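Chlorella virus DNA ligase-adenylate (Chlorella virus, PDB 1FVI) probably seals nicks in duplex DNA as an ATP-dependent ligase, and is trapped here as the covalent enzyme-adenylate intermediate. Local coordinates at residues C21-I27 and F159-R165; L6-E12 and I182-Q188. The protein carries 1 engineered substitution. All coordinates share one frame. Residues are numbered along the deposited sequence.

How the interactions relate
From the N terminus the chain passes through 6-12, then 21-27, and after more than 130 residues through 159-165, before reaching 182-188. Interaction 1 closes the inner loop by pairing 21-27 with 159-165; interaction 2 closes the outer one by pairing 6-12 with 182-188, so the first is nested inside the second. The two contacts belong to one mixed sheet, in which strands 162-165 and 184-186 are antiparallel neighbours: Ile164 N lies 2.7 Å from Leu184 O and Val162 O 2.8 Å from Met186 N, both probable hydrogen bonds. The sheet order 9-10, 184-186, 162-165, 21-25 thus ties the chain start to the AMP pocket, which both interactions touch.

Interaction 1: residues C21-I27 and F159-R165; sequences CLATPKI and FEGVMIR. With AMP (adenosine monophosphate), chain C.
This buried antiparallel strand pair in the nucleotide-binding domain forms the floor of the adenylate pocket. The axes of strands 21-25 and 162-165 approach to 4.6 Å at 154°. Leu22/Arg165 and Thr24/Met163 are hydrogen-bonded pairs (Leu22 N to Arg165 O 2.9 Å, Arg165 N to Leu22 O 3.0 Å; Thr24 N to Met163 O 2.9 Å, Met163 N to Thr24 O 2.8 Å); Ala23/Ile164 and Pro25/Val162 are non-hydrogen-bonded. Beyond them, Lys26 N donates to Gly161 O (2.8 Å) and Glu160 N to Lys26 O (2.9 Å). Pro25 CB sits over the Phe159 ring, 3.7 Å from its centroid, a CH-pi contact. Leu22, Thr24, Met163 and Arg165 share the face turned to the ligand. Met163, m at all three chi angles, lays CG over the adenine (3.4 Å to AMP C6), while AMP N6 donates to Thr24 OG1 (2.9 Å) and Pro25 O (3.1 Å), and Ile27 N to AMP N7 (3.0 Å). Asp98 pairs with Arg165. The Lys26 side chain, t through chi3, then m, brings NZ to AMP P at 1.5 Å. That covalent phosphoramidate link, with adenine read largely by backbone groups, marks the activated ligase, its AMP ready for transfer.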
ATOM      1  N   CYS A  21     -17.329   4.484   3.995  1.00 24.42           N
ATOM      2  CA  CYS A  21     -16.451   3.306   3.979  1.00 24.04           C
ATOM      3  C   CYS A  21     -15.042   3.626   4.503  1.00 16.44           C
ATOM      4  O   CYS A  21     -14.639   4.784   4.547  1.00 18.32           O
ATOM      5  CB  CYS A  21     -16.378   2.676   2.565  1.00 18.74           C
ATOM      6  SG  CYS A  21     -15.374   3.568   1.317  1.00 23.09           S
ATOM      7  N   LEU A  22     -14.346   2.583   4.954  1.00 20.97           N
ATOM      8  CA  LEU A  22     -12.994   2.677   5.493  1.00 22.58           C
ATOM      9  C   LEU A  22     -11.933   2.092   4.557  1.00 24.54           C
ATOM     10  O   LEU A  22     -11.872   0.885   4.339  1.00 17.24           O
ATOM     11  CB  LEU A  22     -12.946   1.994   6.865  1.00 22.55           C
ATOM     12  CG  LEU A  22     -13.861   2.656   7.906  1.00 25.09           C
ATOM     13  CD1 LEU A  22     -13.915   1.824   9.191  1.00 19.51           C
ATOM     14  CD2 LEU A  22     -13.357   4.064   8.205  1.00 27.54           C
ATOM     15  N   ALA A  23     -11.039   2.944   4.068  1.00 19.46           N
ATOM     16  CA  ALA A  23     -10.030   2.487   3.118  1.00 21.51           C
ATOM     17  C   ALA A  23      -8.589   2.412   3.599  1.00 17.18           C
ATOM     18  O   ALA A  23      -8.181   3.129   4.505  1.00 23.91           O
ATOM     19  CB  ALA A  23     -10.111   3.334   1.835  1.00 21.16           C
ATOM     20  N   THR A  24      -7.833   1.502   2.992  1.00 13.58           N
ATOM     21  CA  THR A  24      -6.419   1.329   3.292  1.00 20.39           C
ATOM     22  C   THR A  24      -5.737   1.054   1.953  1.00 22.42           C
ATOM     23  O   THR A  24      -6.415   0.842   0.941  1.00 17.07           O
ATOM     24  CB  THR A  24      -6.136   0.162   4.301  1.00 26.54           C
ATOM     25  OG1 THR A  24      -6.776  -1.040   3.857  1.00 21.17           O
ATOM     26  CG2 THR A  24      -6.592   0.532   5.732  1.00 19.24           C
ATOM     27  N   PRO A  25      -4.395   1.142   1.908  1.00 21.21           N
ATOM     28  CA  PRO A  25      -3.671   0.896   0.660  1.00 19.31           C
ATOM     29  C   PRO A  25      -3.493  -0.572   0.324  1.00 21.12           C
ATOM     30  O   PRO A  25      -3.259  -1.402   1.206  1.00 24.66           O
ATOM     31  CB  PRO A  25      -2.329   1.567   0.911  1.00 15.06           C
ATOM     32  CG  PRO A  25      -2.127   1.352   2.363  1.00 26.80           C
ATOM     33  CD  PRO A  25      -3.487   1.674   2.939  1.00 22.07           C
ATOM     34  N   LYS A  26      -3.656  -0.893  -0.955  1.00 18.20           N
ATOM     35  CA  LYS A  26      -3.472  -2.260  -1.418  1.00 19.68           C
ATOM     36  C   LYS A  26      -1.951  -2.520  -1.443  1.00 31.15           C
ATOM     37  O   LYS A  26      -1.212  -1.945  -2.246  1.00 23.68           O
ATOM     38  CB  LYS A  26      -4.091  -2.439  -2.810  1.00 21.93           C
ATOM     39  CG  LYS A  26      -4.231  -3.882  -3.316  1.00 14.83           C
ATOM     40  CD  LYS A  26      -4.964  -3.873  -4.652  1.00 26.23           C
ATOM     41  CE  LYS A  26      -5.395  -5.263  -5.138  1.00 24.94           C
ATOM     42  NZ  LYS A  26      -4.267  -6.206  -5.434  1.00 23.99           N
ATOM     43  N   ILE A  27      -1.487  -3.343  -0.507  1.00 24.79           N
ATOM     44  CA  ILE A  27      -0.072  -3.677  -0.403  1.00 25.30           C
ATOM     45  C   ILE A  27       0.327  -4.927  -1.213  1.00 26.83           C
ATOM     46  O   ILE A  27      -0.372  -5.964  -1.218  1.00 24.48           O
ATOM     47  CB  ILE A  27       0.337  -3.882   1.097  1.00 23.16           C
ATOM     48  CG1 ILE A  27       0.027  -2.627   1.901  1.00 20.81           C
ATOM     49  CG2 ILE A  27       1.817  -4.252   1.228  1.00 19.39           C
ATOM     50  CD1 ILE A  27      -0.294  -2.917   3.330  1.00 24.77           C
ATOM     51  N   PHE A 159       1.821   2.114  -3.753  1.00 23.46           N
ATOM     52  CA  PHE A 159       0.924   0.977  -3.510  1.00 23.87           C
ATOM     53  C   PHE A 159       0.178   0.570  -4.790  1.00 26.01           C
ATOM     54  O   PHE A 159       0.153   1.316  -5.771  1.00 29.72           O
ATOM     55  CB  PHE A 159      -0.067   1.305  -2.384  1.00 24.12           C
ATOM     56  CG  PHE A 159       0.597   1.600  -1.061  1.00 22.69           C
ATOM     57  CD1 PHE A 159       0.627   2.894  -0.554  1.00 22.31           C
ATOM     58  CD2 PHE A 159       1.226   0.588  -0.343  1.00 25.37           C
ATOM     59  CE1 PHE A 159       1.282   3.183   0.650  1.00 24.86           C
ATOM     60  CE2 PHE A 159       1.881   0.860   0.859  1.00 25.10           C
ATOM     61  CZ  PHE A 159       1.912   2.162   1.357  1.00 23.95           C
ATOM     62  N   GLU A 160      -0.464  -0.591  -4.750  1.00 24.04           N
ATOM     63  CA  GLU A 160      -1.192  -1.159  -5.897  1.00 22.90           C
ATOM     64  C   GLU A 160      -2.546  -0.541  -6.226  1.00 19.37           C
ATOM     65  O   GLU A 160      -2.985  -0.568  -7.370  1.00 29.67           O
ATOM     66  CB  GLU A 160      -1.432  -2.669  -5.682  1.00 25.33           C
ATOM     67  CG  GLU A 160      -0.196  -3.549  -5.594  1.00 32.79           C
ATOM     68  CD  GLU A 160       0.619  -3.535  -6.871  1.00 35.00           C
ATOM     69  OE1 GLU A 160       1.634  -2.799  -6.932  1.00 32.87           O
ATOM     70  OE2 GLU A 160       0.247  -4.261  -7.816  1.00 38.77           O
ATOM     71  N   GLY A 161      -3.244  -0.076  -5.208  1.00 19.24           N
ATOM     72  CA  GLY A 161      -4.564   0.476  -5.407  1.00 15.58           C
ATOM     73  C   GLY A 161      -5.128   0.568  -4.018  1.00 24.28           C
ATOM     74  O   GLY A 161      -4.358   0.736  -3.067  1.00 22.36           O
ATOM     75  N   VAL A 162      -6.439   0.396  -3.866  1.00 22.27           N
ATOM     76  CA  VAL A 162      -7.053   0.500  -2.538  1.00 23.35           C
ATOM     77  C   VAL A 162      -7.923  -0.659  -2.067  1.00 16.12           C
ATOM     78  O   VAL A 162      -8.491  -1.421  -2.862  1.00 20.08           O
ATOM     79  CB  VAL A 162      -7.770   1.904  -2.311  1.00 31.72           C
ATOM     80  CG1 VAL A 162      -7.603   2.830  -3.531  1.00 22.99           C
ATOM     81  CG2 VAL A 162      -9.224   1.756  -1.915  1.00 18.79           C
ATOM     82  N   MET A 163      -7.931  -0.837  -0.752  1.00 23.62           N
ATOM     83  CA  MET A 163      -8.732  -1.876  -0.104  1.00 22.73           C
ATOM     84  C   MET A 163      -9.854  -1.179   0.661  1.00 19.03           C
ATOM     85  O   MET A 163      -9.596  -0.297   1.477  1.00 28.27           O
ATOM     86  CB  MET A 163      -7.872  -2.729   0.836  1.00 14.13           C
ATOM     87  CG  MET A 163      -6.706  -3.423   0.133  1.00 11.68           C
ATOM     88  SD  MET A 163      -7.175  -4.524  -1.209  1.00 21.01           S
ATOM     89  CE  MET A 163      -8.016  -5.859  -0.309  1.00 22.87           C
ATOM     90  N   ILE A 164     -11.090  -1.585   0.375  1.00 19.63           N
ATOM     91  CA  ILE A 164     -12.310  -1.024   0.974  1.00 20.65           C
ATOM     92  C   ILE A 164     -13.022  -1.954   1.986  1.00 21.64           C
ATOM     93  O   ILE A 164     -13.238  -3.145   1.724  1.00 19.38           O
ATOM     94  CB  ILE A 164     -13.330  -0.669  -0.139  1.00 19.22           C
ATOM     95  CG1 ILE A 164     -12.674   0.253  -1.172  1.00 26.69           C
ATOM     96  CG2 ILE A 164     -14.545   0.019   0.461  1.00 17.81           C
ATOM     97  CD1 ILE A 164     -13.390   0.307  -2.498  1.00 34.54           C
ATOM     98  N   ARG A 165     -13.431  -1.380   3.116  1.00 17.40           N
ATOM     99  CA  ARG A 165     -14.128  -2.137   4.148  1.00 21.89           C
ATOM    100  C   ARG A 165     -15.295  -1.387   4.773  1.00 23.53           C
ATOM    101  O   ARG A 165     -15.216  -0.174   5.026  1.00 23.58           O
ATOM    102  CB  ARG A 165     -13.174  -2.517   5.287  1.00 21.12           C
ATOM    103  CG  ARG A 165     -11.981  -3.373   4.908  1.00 24.45           C
ATOM    104  CD  ARG A 165     -11.693  -4.377   6.006  1.00 19.56           C
ATOM    105  NE  ARG A 165     -10.278  -4.728   6.103  1.00 18.93           N
ATOM    106  CZ  ARG A 165      -9.791  -5.663   6.923  1.00 20.87           C
ATOM    107  NH1 ARG A 165     -10.598  -6.368   7.711  1.00 18.66           N
ATOM    108  NH2 ARG A 165      -8.482  -5.839   7.024  1.00 18.32           N
TER
HETATM  109  P   AMP C 501      -4.422  -7.668  -5.516  1.00 23.67           P
HETATM  110  O1P AMP C 501      -5.393  -8.212  -6.464  1.00 21.05           O
HETATM  111  O3P AMP C 501      -3.159  -8.542  -5.907  1.00 17.52           O
HETATM  112  O5' AMP C 501      -4.725  -8.157  -4.125  1.00 18.40           O
HETATM  113  C5' AMP C 501      -3.763  -7.869  -2.996  1.00 19.72           C
HETATM  114  C4' AMP C 501      -3.784  -8.929  -1.917  1.00 24.34           C
HETATM  115  O4' AMP C 501      -3.176  -8.336  -0.766  1.00 22.47           O
HETATM  116  C3' AMP C 501      -5.206  -9.363  -1.493  1.00 20.20           C
HETATM  117  O3' AMP C 501      -5.335 -10.756  -1.206  1.00 17.16           O
HETATM  118  C2' AMP C 501      -5.462  -8.623  -0.225  1.00 21.56           C
HETATM  119  O2' AMP C 501      -6.305  -9.387   0.629  1.00 17.19           O
HETATM  120  C1' AMP C 501      -4.059  -8.314   0.329  1.00 18.64           C
HETATM  121  N9  AMP C 501      -4.016  -6.992   0.923  1.00 22.22           N
HETATM  122  C8  AMP C 501      -3.065  -6.041   0.629  1.00 12.72           C
HETATM  123  N7  AMP C 501      -3.282  -4.952   1.309  1.00 14.29           N
HETATM  124  C5  AMP C 501      -4.410  -5.163   2.090  1.00 16.16           C
HETATM  125  C6  AMP C 501      -5.111  -4.369   3.009  1.00 12.79           C
HETATM  126  N6  AMP C 501      -4.743  -3.102   3.313  1.00 17.77           N
HETATM  127  N1  AMP C 501      -6.189  -4.934   3.585  1.00 19.40           N
HETATM  128  C2  AMP C 501      -6.540  -6.163   3.283  1.00 11.23           C
HETATM  129  N3  AMP C 501      -5.974  -7.027   2.436  1.00 15.01           N
HETATM  130  C4  AMP C 501      -4.876  -6.483   1.834  1.00 17.68           C
HETATM  131  O   HOH W   1      -9.571  -0.736   4.745  1.00 27.25           O
HETATM  132  O   HOH W   2      -1.957  -5.347  -7.790  1.00 34.34           O

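Interaction 2: residues L6-E12 and I182-Q188; sequences LLAATLE and ILLKMKQ. With AMP (adenosine monophosphate), chain C; SO4 (sulfate ion), chain B.
Parallel pairing sets this contact apart: strand 9-10, at the edge of the sheet, runs alongside 184-186, whereas the sheet's other neighbouring strands are antiparallel. End to end, the two segments diverge by 37°. Ala9 faces Leu184 (CA-CA 4.9 Å) and Thr10 faces Lys185 (5.0 Å). The bonds follow the parallel pattern, with Ala9 N donating to Leu183 O (3.1 Å), Lys185 N to Ala9 O (2.9 Å) and Leu11 N to Lys185 O (2.9 Å). Short CA-H...O contacts accompany them, Ala8 CA to Leu183 O at 3.2 Å and Leu184 CA to Ala9 O at 3.3 Å.

Apolar side chains fill the space around this pairing. Leu183, with chi1 and chi2 both between wells, brings CD1 to 3.3 Å from Ala8 CB, and Leu6 CD2 rests 3.7 Å from Leu183 CB. Ala9 CB meets Leu184 CD2 at 3.9 Å on one face, and Leu11 CD1 approaches Met186 CG at 4.1 Å. Past the strands, Gln188 NE2 donates to Glu12 O (3.1 Å), and a water accepts from Lys187 N and Gln188 NE2 while donating to Leu11 O, each at 2.7 to 2.8 Å.

Thr10 and Lys185 share the other face. From a p chi1 the Lys185 chain extends fully in t, so NZ donates to AMP O1P (2.7 Å) and to sulfate O2 (2.8 Å), the ion probably coming from the crystallisation liquor and also held by Arg41. Two lysines separated by Met186, Lys185, which binds AMP here, and Lys187, which binds it in another structure of this protein but not in this one, match motif V of the nucleotidyltransferase domain of ATP-dependent ligases.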
ATOM      1  N   LEU A   6      -9.092 -13.484   5.710  1.00 20.51           N
ATOM      2  CA  LEU A   6     -10.188 -12.746   5.107  1.00 26.22           C
ATOM      3  C   LEU A   6      -9.703 -12.329   3.700  1.00 25.66           C
ATOM      4  O   LEU A   6      -8.617 -11.755   3.549  1.00 22.07           O
ATOM      5  CB  LEU A   6     -10.464 -11.483   5.934  1.00 18.23           C
ATOM      6  CG  LEU A   6     -11.771 -10.676   5.853  1.00 35.16           C
ATOM      7  CD1 LEU A   6     -11.456  -9.251   6.282  1.00 20.22           C
ATOM      8  CD2 LEU A   6     -12.419 -10.688   4.476  1.00 19.97           C
ATOM      9  N   LEU A   7     -10.480 -12.667   2.677  1.00 24.58           N
ATOM     10  CA  LEU A   7     -10.127 -12.297   1.315  1.00 20.36           C
ATOM     11  C   LEU A   7     -11.132 -11.293   0.746  1.00 22.96           C
ATOM     12  O   LEU A   7     -12.220 -11.095   1.289  1.00 25.02           O
ATOM     13  CB  LEU A   7      -9.979 -13.541   0.441  1.00 18.19           C
ATOM     14  CG  LEU A   7      -8.911 -14.493   0.984  1.00 21.34           C
ATOM     15  CD1 LEU A   7      -8.887 -15.756   0.144  1.00 28.64           C
ATOM     16  CD2 LEU A   7      -7.529 -13.809   0.998  1.00 23.69           C
ATOM     17  N   ALA A   8     -10.729 -10.615  -0.318  1.00 26.12           N
ATOM     18  CA  ALA A   8     -11.548  -9.585  -0.931  1.00 21.98           C
ATOM     19  C   ALA A   8     -12.247  -9.926  -2.236  1.00 20.46           C
ATOM     20  O   ALA A   8     -11.808 -10.770  -3.022  1.00 21.94           O
ATOM     21  CB  ALA A   8     -10.689  -8.301  -1.139  1.00 17.60           C
ATOM     22  N   ALA A   9     -13.384  -9.281  -2.424  1.00 16.27           N
ATOM     23  CA  ALA A   9     -14.113  -9.395  -3.664  1.00 27.40           C
ATOM     24  C   ALA A   9     -13.573  -8.205  -4.500  1.00 28.49           C
ATOM     25  O   ALA A   9     -12.973  -7.264  -3.963  1.00 19.97           O
ATOM     26  CB  ALA A   9     -15.606  -9.248  -3.407  1.00 33.95           C
ATOM     27  N   THR A  10     -13.736  -8.262  -5.812  1.00 29.83           N
ATOM     28  CA  THR A  10     -13.262  -7.176  -6.657  1.00 30.22           C
ATOM     29  C   THR A  10     -14.353  -6.137  -6.930  1.00 31.31           C
ATOM     30  O   THR A  10     -15.513  -6.482  -7.218  1.00 27.83           O
ATOM     31  CB  THR A  10     -12.712  -7.724  -7.981  1.00 32.89           C
ATOM     32  OG1 THR A  10     -11.606  -8.580  -7.693  1.00 27.31           O
ATOM     33  CG2 THR A  10     -12.256  -6.582  -8.916  1.00 23.89           C
ATOM     34  N   LEU A  11     -13.979  -4.867  -6.777  1.00 31.73           N
ATOM     35  CA  LEU A  11     -14.885  -3.751  -7.035  1.00 38.71           C
ATOM     36  C   LEU A  11     -14.640  -3.365  -8.488  1.00 35.30           C
ATOM     37  O   LEU A  11     -13.541  -2.944  -8.836  1.00 41.78           O
ATOM     38  CB  LEU A  11     -14.560  -2.573  -6.107  1.00 40.29           C
ATOM     39  CG  LEU A  11     -15.340  -1.247  -6.126  1.00 46.98           C
ATOM     40  CD1 LEU A  11     -14.931  -0.382  -7.309  1.00 46.92           C
ATOM     41  CD2 LEU A  11     -16.844  -1.492  -6.098  1.00 28.14           C
ATOM     42  N   GLU A  12     -15.640  -3.568  -9.340  1.00 33.28           N
ATOM     43  CA  GLU A  12     -15.508  -3.240 -10.753  1.00 30.80           C
ATOM     44  C   GLU A  12     -16.159  -1.892 -11.029  1.00 33.21           C
ATOM     45  O   GLU A  12     -15.596  -1.050 -11.730  1.00 45.80           O
ATOM     46  CB  GLU A  12     -16.131  -4.336 -11.633  1.00 44.67           C
ATOM     47  CG  GLU A  12     -15.392  -5.686 -11.600  1.00 62.65           C
ATOM     48  CD  GLU A  12     -16.101  -6.781 -10.787  1.00 76.47           C
ATOM     49  OE1 GLU A  12     -16.011  -7.962 -11.199  1.00 68.52           O
ATOM     50  OE2 GLU A  12     -16.732  -6.473  -9.743  1.00 79.42           O
ATOM     51  N   ILE A 182     -17.448  -6.466   2.872  1.00 27.05           N
ATOM     52  CA  ILE A 182     -16.586  -6.619   4.051  1.00 22.35           C
ATOM     53  C   ILE A 182     -15.164  -6.235   3.706  1.00 15.82           C
ATOM     54  O   ILE A 182     -14.511  -5.487   4.439  1.00 20.44           O
ATOM     55  CB  ILE A 182     -16.635  -8.085   4.609  1.00 26.03           C
ATOM     56  CG1 ILE A 182     -18.024  -8.393   5.185  1.00 28.73           C
ATOM     57  CG2 ILE A 182     -15.579  -8.310   5.686  1.00 14.92           C
ATOM     58  CD1 ILE A 182     -18.222  -9.858   5.479  1.00 27.23           C
ATOM     59  N   LEU A 183     -14.705  -6.715   2.560  1.00 19.23           N
ATOM     60  CA  LEU A 183     -13.356  -6.417   2.089  1.00 26.07           C
ATOM     61  C   LEU A 183     -13.415  -6.417   0.579  1.00 15.94           C
ATOM     62  O   LEU A 183     -13.771  -7.426  -0.022  1.00 18.33           O
ATOM     63  CB  LEU A 183     -12.353  -7.472   2.577  1.00 22.13           C
ATOM     64  CG  LEU A 183     -10.890  -7.097   2.848  1.00 31.28           C
ATOM     65  CD1 LEU A 183      -9.993  -8.070   2.108  1.00 14.71           C
ATOM     66  CD2 LEU A 183     -10.559  -5.599   2.535  1.00 14.43           C
ATOM     67  N   LEU A 184     -13.069  -5.277  -0.018  1.00 16.32           N
ATOM     68  CA  LEU A 184     -13.091  -5.112  -1.468  1.00 21.56           C
ATOM     69  C   LEU A 184     -11.791  -4.513  -2.002  1.00 25.03           C
ATOM     70  O   LEU A 184     -11.183  -3.646  -1.374  1.00 19.81           O
ATOM     71  CB  LEU A 184     -14.255  -4.192  -1.890  1.00 24.34           C
ATOM     72  CG  LEU A 184     -15.686  -4.412  -1.369  1.00 24.18           C
ATOM     73  CD1 LEU A 184     -16.568  -3.279  -1.880  1.00 30.50           C
ATOM     74  CD2 LEU A 184     -16.243  -5.764  -1.792  1.00 23.24           C
ATOM     75  N   LYS A 185     -11.356  -4.993  -3.162  1.00 29.91           N
ATOM     76  CA  LYS A 185     -10.155  -4.453  -3.778  1.00 27.78           C
ATOM     77  C   LYS A 185     -10.526  -3.598  -4.988  1.00 27.67           C
ATOM     78  O   LYS A 185     -11.402  -3.950  -5.794  1.00 24.06           O
ATOM     79  CB  LYS A 185      -9.103  -5.533  -4.096  1.00 30.30           C
ATOM     80  CG  LYS A 185      -9.558  -6.781  -4.783  1.00 24.52           C
ATOM     81  CD  LYS A 185      -8.434  -7.807  -4.750  1.00 25.29           C
ATOM     82  CE  LYS A 185      -8.679  -8.950  -5.704  1.00 29.72           C
ATOM     83  NZ  LYS A 185      -7.492  -9.843  -5.808  1.00 19.06           N
ATOM     84  N   MET A 186      -9.885  -2.440  -5.061  1.00 17.04           N
ATOM     85  CA  MET A 186     -10.156  -1.479  -6.105  1.00 24.53           C
ATOM     86  C   MET A 186      -8.931  -0.964  -6.839  1.00 18.86           C
ATOM     87  O   MET A 186      -7.980  -0.494  -6.242  1.00 20.10           O
ATOM     88  CB  MET A 186     -10.918  -0.297  -5.508  1.00 25.47           C
ATOM     89  CG  MET A 186     -11.077   0.869  -6.459  1.00 30.22           C
ATOM     90  SD  MET A 186     -11.890   2.264  -5.727  1.00 32.21           S
ATOM     91  CE  MET A 186     -10.538   3.184  -5.277  1.00 12.84           C
ATOM     92  N   LYS A 187      -8.972  -1.092  -8.152  1.00 17.43           N
ATOM     93  CA  LYS A 187      -7.916  -0.609  -9.025  1.00 30.54           C
ATOM     94  C   LYS A 187      -8.684   0.047 -10.174  1.00 25.42           C
ATOM     95  O   LYS A 187      -8.955  -0.562 -11.199  1.00 24.67           O
ATOM     96  CB  LYS A 187      -7.015  -1.768  -9.478  1.00 28.29           C
ATOM     97  CG  LYS A 187      -6.160  -2.351  -8.337  1.00 30.11           C
ATOM     98  CD  LYS A 187      -5.539  -3.692  -8.693  1.00 32.77           C
ATOM     99  CE  LYS A 187      -4.482  -3.568  -9.767  1.00 27.96           C
ATOM    100  NZ  LYS A 187      -3.911  -4.900 -10.135  1.00 35.16           N
ATOM    101  N   GLN A 188      -9.128   1.273  -9.920  1.00 25.79           N
ATOM    102  CA  GLN A 188      -9.911   2.018 -10.882  1.00 29.53           C
ATOM    103  C   GLN A 188      -9.092   2.847 -11.863  1.00 27.94           C
ATOM    104  O   GLN A 188      -9.616   3.244 -12.898  1.00 24.57           O
ATOM    105  CB  GLN A 188     -10.931   2.896 -10.156  1.00 25.32           C
ATOM    106  CG  GLN A 188     -12.014   2.118  -9.402  1.00 31.09           C
ATOM    107  CD  GLN A 188     -13.062   1.484 -10.314  1.00 36.87           C
ATOM    108  OE1 GLN A 188     -13.720   2.169 -11.092  1.00 36.19           O
ATOM    109  NE2 GLN A 188     -13.240   0.182 -10.194  1.00 31.27           N
TER
HETATM  110  P   AMP C 501      -4.422  -7.668  -5.516  1.00 23.67           P
HETATM  111  O1P AMP C 501      -5.393  -8.212  -6.464  1.00 21.05           O
HETATM  112  O3P AMP C 501      -3.159  -8.542  -5.907  1.00 17.52           O
HETATM  113  O5' AMP C 501      -4.725  -8.157  -4.125  1.00 18.40           O
HETATM  114  C5' AMP C 501      -3.763  -7.869  -2.996  1.00 19.72           C
HETATM  115  C4' AMP C 501      -3.784  -8.929  -1.917  1.00 24.34           C
HETATM  116  O4' AMP C 501      -3.176  -8.336  -0.766  1.00 22.47           O
HETATM  117  C3' AMP C 501      -5.206  -9.363  -1.493  1.00 20.20           C
HETATM  118  O3' AMP C 501      -5.335 -10.756  -1.206  1.00 17.16           O
HETATM  119  C2' AMP C 501      -5.462  -8.623  -0.225  1.00 21.56           C
HETATM  120  O2' AMP C 501      -6.305  -9.387   0.629  1.00 17.19           O
HETATM  121  C1' AMP C 501      -4.059  -8.314   0.329  1.00 18.64           C
HETATM  122  N9  AMP C 501      -4.016  -6.992   0.923  1.00 22.22           N
HETATM  123  C8  AMP C 501      -3.065  -6.041   0.629  1.00 12.72           C
HETATM  124  N7  AMP C 501      -3.282  -4.952   1.309  1.00 14.29           N
HETATM  125  C5  AMP C 501      -4.410  -5.163   2.090  1.00 16.16           C
HETATM  126  C6  AMP C 501      -5.111  -4.369   3.009  1.00 12.79           C
HETATM  127  N6  AMP C 501      -4.743  -3.102   3.313  1.00 17.77           N
HETATM  128  N1  AMP C 501      -6.189  -4.934   3.585  1.00 19.40           N
HETATM  129  C2  AMP C 501      -6.540  -6.163   3.283  1.00 11.23           C
HETATM  130  N3  AMP C 501      -5.974  -7.027   2.436  1.00 15.01           N
HETATM  131  C4  AMP C 501      -4.876  -6.483   1.834  1.00 17.68           C
HETATM  132  S   SO4 B 510      -6.118 -12.654  -4.068  1.00 19.60           S
HETATM  133  O1  SO4 B 510      -6.486 -14.047  -3.841  1.00 28.34           O
HETATM  134  O2  SO4 B 510      -7.280 -11.746  -3.780  1.00 22.88           O
HETATM  135  O3  SO4 B 510      -5.639 -12.398  -5.521  1.00 23.39           O
HETATM  136  O4  SO4 B 510      -4.928 -12.289  -3.185  1.00 21.50           O
HETATM  137  O   HOH W   3     -11.244  -1.698  -9.575  1.00 31.02           O
HETATM  138  O   HOH W   4     -16.248   2.009 -12.310  1.00 35.68           O